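Local coordinates for inositol monophosphatase family protein (Staphylococcus aureus, PDB 5I3S) that probably hydrolyses inositol monophosphates or related sugar phosphates with the help of metal ions, as a member of the FIG phosphatase superfamily, at residues 77-82 with 231-236. Residues are numbered along the deposited sequence; the frame is centred on the assembly and turned at random.
Sequences GTVWVV and LTISGP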
loop_
_atom_site.group_PDB
_atom_site.type_symbol
_atom_site.label_atom_id
_atom_site.label_comp_id
_atom_site.label_asym_id
_atom_site.label_seq_id
_atom_site.Cartn_x
_atom_site.Cartn_y
_atom_site.Cartn_z
ATOM N N GLY A 77 22.987 -0.240 29.250
ATOM C CA GLY A 77 22.132 0.850 29.730
ATOM C C GLY A 77 20.869 1.008 28.908
ATOM O O GLY A 77 20.392 0.059 28.279
ATOM N N THR A 78 20.302 2.201 28.935
ATOM C CA THR A 78 18.985 2.407 28.315
ATOM C C THR A 78 19.190 3.115 26.974
ATOM O O THR A 78 19.926 4.101 26.909
ATOM C CB THR A 78 17.954 3.138 29.237
ATOM O OG1 THR A 78 17.819 2.428 30.484
ATOM C CG2 THR A 78 16.548 3.186 28.549
ATOM N N VAL A 79 18.553 2.575 25.921
ATOM C CA VAL A 79 18.758 3.040 24.563
ATOM C C VAL A 79 17.451 3.276 23.801
ATOM O O VAL A 79 16.650 2.365 23.668
ATOM C CB VAL A 79 19.655 2.065 23.791
ATOM C CG1 VAL A 79 19.867 2.542 22.368
ATOM C CG2 VAL A 79 20.990 1.963 24.514
ATOM N N TRP A 80 17.289 4.516 23.304
ATOM C CA TRP A 80 16.137 4.942 22.510
ATOM C C TRP A 80 16.561 4.816 21.069
ATOM O O TRP A 80 17.514 5.495 20.660
ATOM C CB TRP A 80 15.757 6.411 22.812
ATOM C CG TRP A 80 15.096 6.606 24.182
ATOM C CD1 TRP A 80 15.618 6.290 25.381
ATOM C CD2 TRP A 80 13.785 7.135 24.454
ATOM N NE1 TRP A 80 14.750 6.612 26.387
ATOM C CE2 TRP A 80 13.617 7.130 25.848
ATOM C CE3 TRP A 80 12.755 7.646 23.652
ATOM C CZ2 TRP A 80 12.462 7.599 26.468
ATOM C CZ3 TRP A 80 11.604 8.101 24.264
ATOM C CH2 TRP A 80 11.459 8.066 25.655
ATOM N N VAL A 81 15.888 3.976 20.288
ATOM C CA VAL A 81 16.250 3.915 18.858
ATOM C C VAL A 81 15.141 4.527 17.997
ATOM O O VAL A 81 14.042 3.977 17.916
ATOM C CB VAL A 81 16.840 2.532 18.415
ATOM C CG1 VAL A 81 16.222 1.389 19.152
ATOM C CG2 VAL A 81 16.807 2.312 16.924
ATOM N N VAL A 82 15.427 5.685 17.398
ATOM C CA VAL A 82 14.359 6.486 16.826
ATOM C C VAL A 82 14.516 6.736 15.337
ATOM O O VAL A 82 15.605 7.105 14.886
ATOM C CB VAL A 82 14.023 7.786 17.665
ATOM C CG1 VAL A 82 14.909 7.992 18.864
ATOM C CG2 VAL A 82 13.854 9.063 16.842
ATOM N N LEU A 231 17.078 -10.737 14.959
ATOM C CA LEU A 231 17.317 -9.307 14.772
ATOM C C LEU A 231 17.723 -8.685 16.057
ATOM O O LEU A 231 17.205 -9.015 17.093
ATOM C CB LEU A 231 16.063 -8.575 14.292
ATOM C CG LEU A 231 15.540 -9.094 12.972
ATOM C CD1 LEU A 231 14.223 -8.428 12.630
ATOM C CD2 LEU A 231 16.565 -8.891 11.876
ATOM N N THR A 232 18.650 -7.756 15.978
ATOM C CA THR A 232 19.121 -7.047 17.138
ATOM C C THR A 232 19.298 -5.621 16.683
ATOM O O THR A 232 19.316 -5.351 15.479
ATOM C CB THR A 232 20.472 -7.602 17.678
ATOM O OG1 THR A 232 21.506 -7.441 16.698
ATOM C CG2 THR A 232 20.359 -9.088 18.036
ATOM N N ILE A 233 19.465 -4.716 17.644
ATOM C CA ILE A 233 19.638 -3.293 17.345
ATOM C C ILE A 233 21.101 -2.885 17.187
ATOM O O ILE A 233 21.400 -1.714 17.036
ATOM C CB ILE A 233 18.874 -2.389 18.345
ATOM C CG1 ILE A 233 19.310 -2.661 19.793
ATOM C CG2 ILE A 233 17.383 -2.637 18.183
ATOM C CD1 ILE A 233 19.088 -1.452 20.680
ATOM N N SER A 234 22.006 -3.856 17.137
ATOM C CA SER A 234 23.428 -3.570 17.038
ATOM C C SER A 234 23.843 -3.282 15.606
ATOM O O SER A 234 24.908 -2.717 15.383
ATOM C CB SER A 234 24.241 -4.763 17.604
ATOM O OG SER A 234 23.926 -5.967 16.894
ATOM N N GLY A 235 23.060 -3.722 14.632
ATOM C CA GLY A 235 23.327 -3.368 13.254
ATOM C C GLY A 235 22.175 -3.465 12.251
ATOM O O GLY A 235 21.130 -4.054 12.519
ATOM N N PRO A 236 22.364 -2.875 11.065
ATOM C CA PRO A 236 21.377 -3.108 10.014
ATOM C C PRO A 236 21.273 -4.613 9.672
ATOM O O PRO A 236 22.199 -5.369 9.979
ATOM C CB PRO A 236 21.945 -2.327 8.820
ATOM C CG PRO A 236 23.447 -2.262 9.088
ATOM C CD PRO A 236 23.531 -2.102 10.581
#
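Ile-233 meets Val-79 and Val-81 in a contact that is itself aliphatic, bordered by two aromatic residues: Tyr-105 of strand 99-106 touches Ile-233, and Trp-207 of helix 206-218 touches Val-81. The one aromatic ring of 77-82, the indole of Trp-80, is carried on the far side of the strand. There it packs against Ile-102 and Ile-104 of strand 99-106 and Leu-3, Ala-7 and Leu-10 of helix 2-24, while its NE1 is hydrogen-bonded to ND1 of His-60, whose ring meets the indole with the planes inclined by about 40°. It is an example of how a strand can serve two different cores at once.

Here a single isoleucine bridges two valines on the same side of the strand. The end of its long branch, CD1, comes within 4.4 Å of CG1 of Val-79, and the short branch CG2 lies 4.3 Å from CG1 of Val-81. That Val-81 methyl is equally far from both ends of the side chain, Ile-233 CD1 being likewise 4.3 Å from Val-81 CG1. With chi1 at 57°, CG1 and CG2 of Ile-233 flank its backbone N, CB presents its hydrogen to the strand, and CD1 turns from CG1 toward the valines. The touch is light and wholly van der Waals. Behind it, at the surface, OG1 of Thr-232 and OG of Ser-234 share a hydrogen bond of 2.8 Å.

Strand 78-83 runs between 61-64 and 99-106 and leads into the Asp-Pro-Ile-Asp-Gly-Thr signature, which in this family supplies metal ligands. The loop joins 222-224 to 237-242 of the second sheet, so the contact links both sheets of the sugar phosphatase fold, against Ala-210 of helix 206-218.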